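Local coordinates for protein putative tetrapyrrole (Corrin/porphyrin) methylase (Bacteroides fragilis, PDB 3FFY) that probably transfers a methyl group from S-adenosyl-L-methionine to the 2'-hydroxyl of a cytidine ribose in 16S rRNA, at residues V7-A12 / I81-V86; T60-Y65 / I106-A111; V72-E77 / S91-H96. All coordinates share one frame; numbering follows the deposited sequence.

Contact 1 (V7-A12 / I81-V86); sequences VPALVA and IHEETV
Pro8 and Glu83 meet at about a right angle: the acid runs from strand 82-86 to the helix, and its carboxylate ends beside the proline ring. Glu83 OE2 lies equally close to two ring carbons, 3.6 Å from Pro8 CB and from Pro8 CG. The chain leaves the strand with CG anti to the backbone N (chi1 -165°) and bends at chi2 (96°), which swings the carboxylate against the helix, one oxygen toward Pro8, the other toward Ala9. Glu83 OE1 therefore comes to 3.6 Å from Ala9 N, a proximity rather than a bond, and to 3.9 Å from Ala9 CB. Proline suits the first turn of a helix, where its missing N-H costs little, and the negative group near this end should be favoured by the helix dipole. One turn on, the Ala12 methyl faces the Thr85 hydroxyl, with CB 3.6 Å from Thr85 OG1. That hydroxyl is hydrogen-bonded to Ser75 OG on the adjoining strand. Alanine at positions 9 and 12 keeps the helix surface low, and the axes of helix and strand approach to 9.5 Å at 52°. Residues His82 to Val86 pair antiparallel with a strand of the second subunit, continuing the sheet across the interface. This is one outer layer of an alpha-beta-alpha sandwich, the first helix of this C-terminal domain fragment covering the dimer-forming sheet edge in a tetrapyrrole methylase fold.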
ATOM      1  N   VAL A   7      -5.310   3.842   9.707  1.00 29.31           N
ATOM      2  CA  VAL A   7      -5.212   4.992   8.774  1.00 30.07           C
ATOM      3  C   VAL A   7      -4.321   4.628   7.551  1.00 30.06           C
ATOM      4  O   VAL A   7      -4.798   4.596   6.428  1.00 29.08           O
ATOM      5  CB  VAL A   7      -4.809   6.274   9.505  1.00 30.37           C
ATOM      6  CG1 VAL A   7      -4.707   7.481   8.524  1.00 31.67           C
ATOM      7  CG2 VAL A   7      -5.818   6.603  10.610  1.00 29.67           C
ATOM      8  N   PRO A   8      -3.048   4.252   7.768  1.00 31.05           N
ATOM      9  CA  PRO A   8      -2.283   3.861   6.563  1.00 31.89           C
ATOM     10  C   PRO A   8      -2.778   2.584   5.868  1.00 31.15           C
ATOM     11  O   PRO A   8      -2.587   2.426   4.663  1.00 30.65           O
ATOM     12  CB  PRO A   8      -0.858   3.653   7.104  1.00 32.76           C
ATOM     13  CG  PRO A   8      -1.058   3.385   8.618  1.00 32.11           C
ATOM     14  CD  PRO A   8      -2.207   4.282   8.980  1.00 31.37           C
ATOM     15  N   ALA A   9      -3.389   1.658   6.618  1.00 31.21           N
ATOM     16  CA  ALA A   9      -3.946   0.438   6.025  1.00 31.19           C
ATOM     17  C   ALA A   9      -5.013   0.802   5.002  1.00 30.94           C
ATOM     18  O   ALA A   9      -5.038   0.249   3.902  1.00 31.32           O
ATOM     19  CB  ALA A   9      -4.534  -0.513   7.106  1.00 30.80           C
ATOM     20  N   LEU A  10      -5.878   1.751   5.360  1.00 30.86           N
ATOM     21  CA  LEU A  10      -6.921   2.194   4.444  1.00 31.56           C
ATOM     22  C   LEU A  10      -6.291   2.764   3.177  1.00 32.43           C
ATOM     23  O   LEU A  10      -6.766   2.468   2.096  1.00 32.67           O
ATOM     24  CB  LEU A  10      -7.852   3.261   5.051  1.00 31.39           C
ATOM     25  CG  LEU A  10      -9.067   2.830   5.871  1.00 31.73           C
ATOM     26  CD1 LEU A  10      -9.584   4.057   6.706  1.00 27.04           C
ATOM     27  CD2 LEU A  10     -10.154   2.188   4.936  1.00 28.14           C
ATOM     28  N   VAL A  11      -5.254   3.595   3.328  1.00 34.20           N
ATOM     29  CA  VAL A  11      -4.578   4.213   2.178  1.00 36.31           C
ATOM     30  C   VAL A  11      -3.951   3.168   1.247  1.00 37.70           C
ATOM     31  O   VAL A  11      -4.093   3.238   0.046  1.00 40.22           O
ATOM     32  CB  VAL A  11      -3.492   5.198   2.645  1.00 36.85           C
ATOM     33  CG1 VAL A  11      -2.682   5.693   1.444  1.00 37.96           C
ATOM     34  CG2 VAL A  11      -4.097   6.344   3.342  1.00 34.07           C
ATOM     35  N   ALA A  12      -3.307   2.172   1.846  1.00 38.51           N
ATOM     36  CA  ALA A  12      -2.618   1.095   1.160  1.00 38.79           C
ATOM     37  C   ALA A  12      -3.577   0.177   0.459  1.00 38.31           C
ATOM     38  O   ALA A  12      -3.171  -0.568  -0.429  1.00 37.96           O
ATOM     39  CB  ALA A  12      -1.806   0.241   2.213  1.00 39.28           C
ATOM     40  N   ILE A  81       5.607   5.354   8.372  1.00 32.24           N
ATOM     41  CA  ILE A  81       5.642   5.539   6.930  1.00 28.87           C
ATOM     42  C   ILE A  81       5.868   4.275   6.096  1.00 28.04           C
ATOM     43  O   ILE A  81       5.811   4.349   4.893  1.00 26.29           O
ATOM     44  CB  ILE A  81       6.583   6.687   6.585  1.00 27.34           C
ATOM     45  CG1 ILE A  81       8.042   6.315   6.790  1.00 24.53           C
ATOM     46  CG2 ILE A  81       6.154   7.908   7.412  1.00 27.81           C
ATOM     47  CD1 ILE A  81       8.955   7.381   6.309  1.00 20.11           C
ATOM     48  N   HIS A  82       6.037   3.116   6.736  1.00 26.62           N
ATOM     49  CA  HIS A  82       6.487   1.924   6.079  1.00 26.39           C
ATOM     50  C   HIS A  82       5.495   0.809   6.364  1.00 27.62           C
ATOM     51  O   HIS A  82       5.226   0.472   7.502  1.00 28.15           O
ATOM     52  CB  HIS A  82       7.866   1.600   6.564  1.00 25.87           C
ATOM     53  CG  HIS A  82       8.477   0.441   5.901  1.00 25.90           C
ATOM     54  ND1 HIS A  82       9.684  -0.087   6.316  1.00 30.17           N
ATOM     55  CD2 HIS A  82       8.054  -0.336   4.874  1.00 26.70           C
ATOM     56  CE1 HIS A  82       9.980  -1.133   5.553  1.00 28.28           C
ATOM     57  NE2 HIS A  82       9.010  -1.303   4.672  1.00 26.64           N
ATOM     58  N   GLU A  83       4.889   0.295   5.313  1.00 28.37           N
ATOM     59  CA  GLU A  83       3.777  -0.643   5.441  1.00 29.96           C
ATOM     60  C   GLU A  83       4.069  -1.826   4.550  1.00 29.86           C
ATOM     61  O   GLU A  83       4.793  -1.742   3.576  1.00 29.46           O
ATOM     62  CB  GLU A  83       2.480   0.060   5.050  1.00 30.46           C
ATOM     63  CG  GLU A  83       1.182  -0.642   5.466  1.00 35.63           C
ATOM     64  CD  GLU A  83       0.515  -0.173   6.785  1.00 37.08           C
ATOM     65  OE1 GLU A  83      -0.632  -0.618   6.976  1.00 39.58           O
ATOM     66  OE2 GLU A  83       1.075   0.612   7.612  1.00 38.90           O
ATOM     67  N   GLU A  84       3.510  -2.952   4.906  1.00 30.74           N
ATOM     68  CA  GLU A  84       3.602  -4.148   4.132  1.00 32.65           C
ATOM     69  C   GLU A  84       2.168  -4.618   3.909  1.00 31.90           C
ATOM     70  O   GLU A  84       1.389  -4.664   4.861  1.00 32.36           O
ATOM     71  CB  GLU A  84       4.317  -5.134   4.990  1.00 34.57           C
ATOM     72  CG  GLU A  84       5.096  -6.109   4.257  1.00 41.79           C
ATOM     73  CD  GLU A  84       5.664  -7.148   5.191  1.00 49.07           C
ATOM     74  OE1 GLU A  84       5.326  -7.083   6.416  1.00 54.27           O
ATOM     75  OE2 GLU A  84       6.450  -8.004   4.703  1.00 56.15           O
ATOM     76  N   THR A  85       1.806  -4.949   2.680  1.00 30.46           N
ATOM     77  CA  THR A  85       0.420  -5.201   2.363  1.00 30.80           C
ATOM     78  C   THR A  85       0.238  -6.378   1.429  1.00 30.59           C
ATOM     79  O   THR A  85       1.039  -6.581   0.496  1.00 30.27           O
ATOM     80  CB  THR A  85      -0.229  -3.925   1.772  1.00 30.13           C
ATOM     81  OG1 THR A  85      -0.201  -2.924   2.774  1.00 30.96           O
ATOM     82  CG2 THR A  85      -1.682  -4.131   1.364  1.00 32.02           C
ATOM     83  N   VAL A  86      -0.798  -7.179   1.727  1.00 30.38           N
ATOM     84  CA  VAL A  86      -1.270  -8.297   0.859  1.00 29.44           C
ATOM     85  C   VAL A  86      -2.699  -8.007   0.464  1.00 30.80           C
ATOM     86  O   VAL A  86      -3.559  -7.812   1.350  1.00 30.89           O
ATOM     87  CB  VAL A  86      -1.145  -9.678   1.523  1.00 28.68           C
ATOM     88  CG1 VAL A  86      -1.584 -10.782   0.536  1.00 26.23           C
ATOM     89  CG2 VAL A  86       0.380  -9.925   2.013  1.00 27.30           C
TER

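Contact 2 (T60-Y65 / I106-A111); sequences TQFAEY and IVIVLA
With CG anti to its carbonyl carbon (chi1 -81°), Phe62 sends its ring off helix 60-65 toward the sheet, while Leu110, whose CG lies anti to the backbone N (chi1 -175°), reaches back from strand 106-110. The leucine comes over a face of the ring: Leu110 CD2 sits 4.3 Å from the centroid of the Phe62 ring and 21° off its normal, a CH-pi contact displaced toward the rim. Its nearest ring atom is Phe62 CD2, at 4.0 Å from Leu110 CD2. Ile108 approaches differently, with its CG2 branch at the ring edge, near the plane, and 3.9 Å from Phe62 CE2. One flat side chain thus presents a face to leucine and an edge to isoleucine. Strand 106-110 is the central one of the five in the mixed sheet of this C-terminal methylase domain, between strands 45-50 and 71-77, and helix 55-66 covers the sheet face opposite to that of helix 6-12. Ile108 and Leu110, two residues apart, point to the same face, whereas Val109 between them points away from the helix. A branched aliphatic residue suits such a strand, and a broad phenyl ring bridges the gap from the helix, whose nearest CA pair across the contact, Phe62 to Leu110, is 8.8 Å apart. The Phe62 ring also meets Phe48, and it packs edge-to-face with Phe66 one turn along the helix.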
ATOM      1  N   THR A  60     -11.011 -16.946   6.558  1.00 28.71           N
ATOM      2  CA  THR A  60     -11.830 -18.060   6.113  1.00 28.44           C
ATOM      3  C   THR A  60     -13.301 -17.767   6.375  1.00 28.52           C
ATOM      4  O   THR A  60     -14.153 -17.907   5.503  1.00 27.89           O
ATOM      5  CB  THR A  60     -11.403 -19.368   6.771  1.00 28.70           C
ATOM      6  OG1 THR A  60     -10.008 -19.573   6.473  1.00 28.75           O
ATOM      7  CG2 THR A  60     -12.213 -20.475   6.212  1.00 25.24           C
ATOM      8  N   GLN A  61     -13.600 -17.311   7.578  1.00 28.97           N
ATOM      9  CA  GLN A  61     -14.994 -17.011   7.895  1.00 28.94           C
ATOM     10  C   GLN A  61     -15.512 -15.812   7.097  1.00 28.90           C
ATOM     11  O   GLN A  61     -16.679 -15.775   6.725  1.00 29.44           O
ATOM     12  CB  GLN A  61     -15.145 -16.788   9.395  1.00 29.34           C
ATOM     13  CG  GLN A  61     -14.756 -18.034  10.175  1.00 28.42           C
ATOM     14  CD  GLN A  61     -15.046 -17.911  11.662  1.00 29.16           C
ATOM     15  OE1 GLN A  61     -14.489 -17.056  12.352  1.00 25.52           O
ATOM     16  NE2 GLN A  61     -15.925 -18.769  12.161  1.00 29.32           N
ATOM     17  N   PHE A  62     -14.663 -14.816   6.877  1.00 28.56           N
ATOM     18  CA  PHE A  62     -14.998 -13.721   5.975  1.00 28.81           C
ATOM     19  C   PHE A  62     -15.417 -14.288   4.594  1.00 28.93           C
ATOM     20  O   PHE A  62     -16.434 -13.850   3.993  1.00 27.95           O
ATOM     21  CB  PHE A  62     -13.803 -12.744   5.828  1.00 28.55           C
ATOM     22  CG  PHE A  62     -13.653 -11.724   6.956  1.00 29.53           C
ATOM     23  CD1 PHE A  62     -14.403 -11.795   8.129  1.00 29.93           C
ATOM     24  CD2 PHE A  62     -12.715 -10.689   6.842  1.00 27.73           C
ATOM     25  CE1 PHE A  62     -14.249 -10.856   9.110  1.00 30.11           C
ATOM     26  CE2 PHE A  62     -12.581  -9.764   7.808  1.00 27.58           C
ATOM     27  CZ  PHE A  62     -13.317  -9.834   8.950  1.00 28.53           C
ATOM     28  N   ALA A  63     -14.651 -15.260   4.073  1.00 28.90           N
ATOM     29  CA  ALA A  63     -15.011 -15.879   2.779  1.00 28.71           C
ATOM     30  C   ALA A  63     -16.357 -16.556   2.905  1.00 29.51           C
ATOM     31  O   ALA A  63     -17.190 -16.489   2.006  1.00 28.85           O
ATOM     32  CB  ALA A  63     -13.942 -16.910   2.318  1.00 27.42           C
ATOM     33  N   GLU A  64     -16.586 -17.235   4.021  1.00 30.68           N
ATOM     34  CA  GLU A  64     -17.866 -17.934   4.167  1.00 30.92           C
ATOM     35  C   GLU A  64     -19.028 -16.935   4.179  1.00 31.52           C
ATOM     36  O   GLU A  64     -20.025 -17.155   3.516  1.00 31.63           O
ATOM     37  CB  GLU A  64     -17.867 -18.795   5.416  1.00 30.78           C
ATOM     38  CG  GLU A  64     -16.863 -19.912   5.394  1.00 31.60           C
ATOM     39  CD  GLU A  64     -16.824 -20.645   6.708  1.00 33.54           C
ATOM     40  OE1 GLU A  64     -17.389 -20.150   7.692  1.00 37.00           O
ATOM     41  OE2 GLU A  64     -16.247 -21.723   6.790  1.00 36.53           O
ATOM     42  N   TYR A  65     -18.884 -15.825   4.908  1.00 32.08           N
ATOM     43  CA  TYR A  65     -19.969 -14.814   5.071  1.00 32.19           C
ATOM     44  C   TYR A  65     -20.069 -13.767   3.948  1.00 31.99           C
ATOM     45  O   TYR A  65     -21.166 -13.318   3.617  1.00 32.62           O
ATOM     46  CB  TYR A  65     -19.803 -14.051   6.403  1.00 32.80           C
ATOM     47  CG  TYR A  65     -20.312 -14.795   7.595  1.00 33.81           C
ATOM     48  CD1 TYR A  65     -19.560 -15.797   8.193  1.00 34.93           C
ATOM     49  CD2 TYR A  65     -21.592 -14.529   8.100  1.00 37.88           C
ATOM     50  CE1 TYR A  65     -20.055 -16.503   9.281  1.00 36.32           C
ATOM     51  CE2 TYR A  65     -22.103 -15.232   9.202  1.00 36.95           C
ATOM     52  CZ  TYR A  65     -21.332 -16.207   9.785  1.00 36.48           C
ATOM     53  OH  TYR A  65     -21.839 -16.870  10.862  1.00 39.42           O
ATOM     54  N   ILE A 106      -2.106  -7.193  12.545  1.00 34.55           N
ATOM     55  CA  ILE A 106      -2.460  -6.701  11.230  1.00 32.33           C
ATOM     56  C   ILE A 106      -3.786  -5.962  11.276  1.00 30.46           C
ATOM     57  O   ILE A 106      -4.518  -6.022  12.256  1.00 28.79           O
ATOM     58  CB  ILE A 106      -2.473  -7.836  10.177  1.00 32.21           C
ATOM     59  CG1 ILE A 106      -3.360  -9.020  10.617  1.00 31.82           C
ATOM     60  CG2 ILE A 106      -1.021  -8.330   9.940  1.00 31.07           C
ATOM     61  CD1 ILE A 106      -2.539 -10.162  11.390  1.00 30.80           C
ATOM     62  N   VAL A 107      -4.034  -5.257  10.187  1.00 29.54           N
ATOM     63  CA  VAL A 107      -5.261  -4.566   9.905  1.00 29.55           C
ATOM     64  C   VAL A 107      -5.810  -5.267   8.669  1.00 29.80           C
ATOM     65  O   VAL A 107      -5.065  -5.563   7.697  1.00 29.62           O
ATOM     66  CB  VAL A 107      -5.018  -3.034   9.555  1.00 29.88           C
ATOM     67  CG1 VAL A 107      -6.342  -2.293   9.281  1.00 27.88           C
ATOM     68  CG2 VAL A 107      -4.158  -2.337  10.623  1.00 28.27           C
ATOM     69  N   ILE A 108      -7.117  -5.573   8.721  1.00 28.95           N
ATOM     70  CA  ILE A 108      -7.839  -6.095   7.613  1.00 27.85           C
ATOM     71  C   ILE A 108      -8.778  -5.012   7.110  1.00 28.26           C
ATOM     72  O   ILE A 108      -9.596  -4.471   7.880  1.00 27.83           O
ATOM     73  CB  ILE A 108      -8.679  -7.367   7.988  1.00 27.85           C
ATOM     74  CG1 ILE A 108      -7.790  -8.378   8.715  1.00 25.47           C
ATOM     75  CG2 ILE A 108      -9.368  -7.954   6.699  1.00 22.76           C
ATOM     76  CD1 ILE A 108      -8.545  -9.598   9.383  1.00 27.53           C
ATOM     77  N   VAL A 109      -8.644  -4.697   5.820  1.00 27.91           N
ATOM     78  CA  VAL A 109      -9.553  -3.757   5.138  1.00 27.05           C
ATOM     79  C   VAL A 109     -10.338  -4.561   4.126  1.00 26.71           C
ATOM     80  O   VAL A 109      -9.775  -5.082   3.151  1.00 26.93           O
ATOM     81  CB  VAL A 109      -8.804  -2.602   4.456  1.00 27.07           C
ATOM     82  CG1 VAL A 109      -9.814  -1.546   3.825  1.00 23.23           C
ATOM     83  CG2 VAL A 109      -7.918  -1.941   5.486  1.00 25.93           C
ATOM     84  N   LEU A 110     -11.633  -4.715   4.409  1.00 26.18           N
ATOM     85  CA  LEU A 110     -12.552  -5.564   3.667  1.00 25.40           C
ATOM     86  C   LEU A 110     -13.531  -4.687   2.868  1.00 25.04           C
ATOM     87  O   LEU A 110     -14.189  -3.804   3.404  1.00 24.55           O
ATOM     88  CB  LEU A 110     -13.364  -6.424   4.656  1.00 25.74           C
ATOM     89  CG  LEU A 110     -14.325  -7.492   4.072  1.00 28.87           C
ATOM     90  CD1 LEU A 110     -13.594  -8.630   3.232  1.00 27.11           C
ATOM     91  CD2 LEU A 110     -15.249  -8.055   5.208  1.00 28.51           C
ATOM     92  N   ALA A 111     -13.628  -4.975   1.590  1.00 24.89           N
ATOM     93  CA  ALA A 111     -14.583  -4.325   0.687  1.00 25.50           C
ATOM     94  C   ALA A 111     -15.998  -4.621   1.139  1.00 25.67           C
ATOM     95  O   ALA A 111     -16.315  -5.740   1.604  1.00 24.36           O
ATOM     96  CB  ALA A 111     -14.343  -4.795  -0.799  1.00 24.51           C
TER

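Contact 3 (V72-E77 / S91-H96). With SO4 (sulfate ion), chain C.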
ATOM      1  N   VAL A  72     -10.121  -7.719  -0.357  1.00 28.00           N
ATOM      2  CA  VAL A  72      -9.603  -7.517   0.954  1.00 27.41           C
ATOM      3  C   VAL A  72      -8.143  -7.110   0.864  1.00 28.65           C
ATOM      4  O   VAL A  72      -7.454  -7.371  -0.167  1.00 28.53           O
ATOM      5  CB  VAL A  72      -9.716  -8.823   1.755  1.00 28.08           C
ATOM      6  CG1 VAL A  72      -8.881  -9.974   1.066  1.00 26.09           C
ATOM      7  CG2 VAL A  72      -9.380  -8.625   3.255  1.00 25.96           C
ATOM      8  N   SER A  73      -7.664  -6.455   1.922  1.00 30.16           N
ATOM      9  CA  SER A  73      -6.270  -5.996   2.029  1.00 31.86           C
ATOM     10  C   SER A  73      -5.853  -6.288   3.462  1.00 32.68           C
ATOM     11  O   SER A  73      -6.549  -5.854   4.397  1.00 32.38           O
ATOM     12  CB  SER A  73      -6.188  -4.475   1.821  1.00 33.47           C
ATOM     13  OG  SER A  73      -4.852  -4.048   1.621  1.00 37.19           O
ATOM     14  N   VAL A  74      -4.715  -6.946   3.640  1.00 31.80           N
ATOM     15  CA  VAL A  74      -4.197  -7.181   4.968  1.00 31.23           C
ATOM     16  C   VAL A  74      -2.840  -6.484   5.057  1.00 30.95           C
ATOM     17  O   VAL A  74      -1.965  -6.645   4.172  1.00 30.32           O
ATOM     18  CB  VAL A  74      -4.154  -8.689   5.303  1.00 32.29           C
ATOM     19  CG1 VAL A  74      -3.310  -8.923   6.588  1.00 29.80           C
ATOM     20  CG2 VAL A  74      -5.618  -9.261   5.375  1.00 30.78           C
ATOM     21  N   SER A  75      -2.713  -5.651   6.077  1.00 30.86           N
ATOM     22  CA  SER A  75      -1.579  -4.778   6.205  1.00 32.09           C
ATOM     23  C   SER A  75      -0.921  -4.849   7.576  1.00 33.18           C
ATOM     24  O   SER A  75      -1.562  -4.974   8.648  1.00 31.20           O
ATOM     25  CB  SER A  75      -1.957  -3.302   5.944  1.00 32.22           C
ATOM     26  OG  SER A  75      -2.362  -3.123   4.610  1.00 34.99           O
ATOM     27  N   ARG A  76       0.382  -4.667   7.517  1.00 34.54           N
ATOM     28  CA  ARG A  76       1.167  -4.587   8.700  1.00 36.58           C
ATOM     29  C   ARG A  76       1.965  -3.310   8.666  1.00 36.79           C
ATOM     30  O   ARG A  76       2.596  -2.955   7.658  1.00 36.27           O
ATOM     31  CB  ARG A  76       2.063  -5.812   8.744  1.00 38.05           C
ATOM     32  CG  ARG A  76       2.805  -5.928  10.038  1.00 42.55           C
ATOM     33  CD  ARG A  76       3.738  -7.060   9.973  1.00 47.71           C
ATOM     34  NE  ARG A  76       4.946  -6.675  10.674  1.00 54.97           N
ATOM     35  CZ  ARG A  76       6.165  -6.698  10.146  1.00 59.50           C
ATOM     36  NH1 ARG A  76       6.354  -7.117   8.894  1.00 61.88           N
ATOM     37  NH2 ARG A  76       7.205  -6.316  10.882  1.00 61.61           N
ATOM     38  N   GLU A  77       1.888  -2.574   9.755  1.00 38.00           N
ATOM     39  CA  GLU A  77       2.559  -1.315   9.819  1.00 40.17           C
ATOM     40  C   GLU A  77       3.988  -1.544  10.324  1.00 40.58           C
ATOM     41  O   GLU A  77       4.170  -1.936  11.466  1.00 42.55           O
ATOM     42  CB  GLU A  77       1.810  -0.376  10.741  1.00 41.00           C
ATOM     43  CG  GLU A  77       2.620   0.868  10.976  1.00 43.75           C
ATOM     44  CD  GLU A  77       1.982   1.868  11.917  1.00 48.53           C
ATOM     45  OE1 GLU A  77       2.778   2.574  12.582  1.00 52.50           O
ATOM     46  OE2 GLU A  77       0.726   1.957  11.995  1.00 53.52           O
ATOM     47  N   SER A  91     -10.152 -15.350  -1.221  1.00 27.96           N
ATOM     48  CA  SER A  91      -9.601 -16.617  -1.684  1.00 29.86           C
ATOM     49  C   SER A  91      -8.058 -16.570  -1.870  1.00 29.34           C
ATOM     50  O   SER A  91      -7.329 -17.418  -1.373  1.00 29.55           O
ATOM     51  CB  SER A  91     -10.279 -17.005  -3.005  1.00 29.64           C
ATOM     52  OG  SER A  91      -9.868 -18.290  -3.399  1.00 30.95           O
ATOM     53  N   GLU A  92      -7.588 -15.565  -2.583  1.00 29.33           N
ATOM     54  CA  GLU A  92      -6.153 -15.323  -2.732  1.00 28.92           C
ATOM     55  C   GLU A  92      -5.446 -15.110  -1.386  1.00 27.98           C
ATOM     56  O   GLU A  92      -4.362 -15.679  -1.162  1.00 27.44           O
ATOM     57  CB  GLU A  92      -5.915 -14.117  -3.619  1.00 28.48           C
ATOM     58  CG  GLU A  92      -6.234 -14.374  -5.060  1.00 31.08           C
ATOM     59  CD  GLU A  92      -6.228 -13.098  -5.917  1.00 33.69           C
ATOM     60  OE1 GLU A  92      -6.569 -12.002  -5.453  1.00 35.37           O
ATOM     61  OE2 GLU A  92      -5.907 -13.195  -7.099  1.00 37.75           O
ATOM     62  N   LEU A  93      -6.045 -14.350  -0.480  1.00 26.77           N
ATOM     63  CA  LEU A  93      -5.397 -14.152   0.811  1.00 27.45           C
ATOM     64  C   LEU A  93      -5.413 -15.431   1.675  1.00 27.79           C
ATOM     65  O   LEU A  93      -4.529 -15.635   2.444  1.00 28.76           O
ATOM     66  CB  LEU A  93      -5.981 -12.977   1.571  1.00 28.21           C
ATOM     67  CG  LEU A  93      -5.245 -11.597   1.366  1.00 27.65           C
ATOM     68  CD1 LEU A  93      -5.389 -11.101  -0.119  1.00 28.30           C
ATOM     69  CD2 LEU A  93      -5.755 -10.644   2.311  1.00 30.36           C
ATOM     70  N   ILE A  94      -6.429 -16.278   1.568  1.00 27.82           N
ATOM     71  CA  ILE A  94      -6.493 -17.521   2.350  1.00 27.13           C
ATOM     72  C   ILE A  94      -5.373 -18.444   1.888  1.00 27.47           C
ATOM     73  O   ILE A  94      -4.643 -19.048   2.682  1.00 25.65           O
ATOM     74  CB  ILE A  94      -7.902 -18.192   2.176  1.00 27.66           C
ATOM     75  CG1 ILE A  94      -8.977 -17.378   2.968  1.00 26.87           C
ATOM     76  CG2 ILE A  94      -7.832 -19.630   2.669  1.00 26.58           C
ATOM     77  CD1 ILE A  94     -10.412 -17.535   2.550  1.00 24.00           C
ATOM     78  N   GLU A  95      -5.219 -18.506   0.581  1.00 27.92           N
ATOM     79  CA  GLU A  95      -4.159 -19.322   0.013  1.00 30.50           C
ATOM     80  C   GLU A  95      -2.804 -18.771   0.475  1.00 30.24           C
ATOM     81  O   GLU A  95      -1.931 -19.533   0.876  1.00 30.11           O
ATOM     82  CB  GLU A  95      -4.267 -19.306  -1.507  1.00 31.26           C
ATOM     83  CG  GLU A  95      -3.078 -19.847  -2.321  1.00 35.59           C
ATOM     84  CD  GLU A  95      -3.327 -19.619  -3.837  1.00 40.65           C
ATOM     85  OE1 GLU A  95      -3.029 -18.491  -4.336  1.00 47.49           O
ATOM     86  OE2 GLU A  95      -3.856 -20.520  -4.514  1.00 38.46           O
ATOM     87  N   HIS A  96      -2.635 -17.456   0.421  1.00 29.77           N
ATOM     88  CA  HIS A  96      -1.367 -16.825   0.805  1.00 30.35           C
ATOM     89  C   HIS A  96      -1.031 -17.091   2.270  1.00 30.18           C
ATOM     90  O   HIS A  96       0.089 -17.491   2.596  1.00 28.70           O
ATOM     91  CB  HIS A  96      -1.401 -15.302   0.553  1.00 30.69           C
ATOM     92  CG  HIS A  96      -0.150 -14.602   0.978  1.00 32.77           C
ATOM     93  ND1 HIS A  96       0.985 -14.551   0.182  1.00 34.76           N
ATOM     94  CD2 HIS A  96       0.171 -13.988   2.146  1.00 34.82           C
ATOM     95  CE1 HIS A  96       1.929 -13.888   0.832  1.00 34.17           C
ATOM     96  NE2 HIS A  96       1.465 -13.536   2.021  1.00 31.34           N
TER
HETATM   97  S   SO4 C 226       2.136 -14.760  -3.144  0.50 37.11           S
HETATM   98  O1  SO4 C 226       3.391 -15.574  -3.304  0.50 36.29           O
HETATM   99  O2  SO4 C 226       2.599 -13.557  -2.378  0.50 27.34           O
HETATM  100  O3  SO4 C 226       1.175 -15.455  -2.186  0.50 32.33           O
HETATM  101  O4  SO4 C 226       1.658 -14.526  -4.503  0.50 34.84           O
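His96 ND1 donates a hydrogen bond to O3 of the sulfate, 2.5 Å long and nearly straight at 175°; the length is short enough to be read with some caution. O3 lies in the plane of the imidazole, at its edge, so the donor N-H points directly at the oxygen. With CG anti to the backbone N (chi1 178°), the ring stands off helix 91-96 toward the anion, which probably came from the crystallisation liquor and is also hydrogen-bonded to Ser79 OG of the second subunit. The His96 side chain also packs on Ile81 of that subunit, so this end of the helix lies at the dimer interface. The same helix is fixed to the sheet through Leu93. Strands 71-77 and 82-87 form a beta hairpin at the edge of this chain's sheet, and helix 90-99 folds back over them, on the sheet face also covered by helix 55-66. Leu93 pushes a single methyl, CD2, between two valines that share this face. Leu93 CD2 is only 3.4 Å from Val72 CG1, the two side chains meeting tip to tip. It is as close to Val74, with Leu93 CD2 3.4 Å from Val74 CG2, but here the side chains lie oblique to one another. Both carbon contacts are tighter than usual. Beta-branched valines suit an extended strand, and leucine has the length to bring one methyl between them.

From the N terminus, helix 6-12 makes contact 1 with strand 82-87, closing a loop of 68 residues that holds the first three strands and two helices. Within that loop lies helix 55-66, which begins contact 2 and finds its partner only in the last strand, 106-110; contacts 1 and 2 therefore cross. Contact 3, from strand 71-77 to helix 90-99, falls wholly within the span of contact 2 but also crosses contact 1. Contact 1 covers one face of the sheet, contacts 2 and 3 the other. Strand 71-77 lies between 106-110 and 82-87, so backbone pairing unites all three, and the Arg76-Glu84 salt bridge joins contacts 1 and 3.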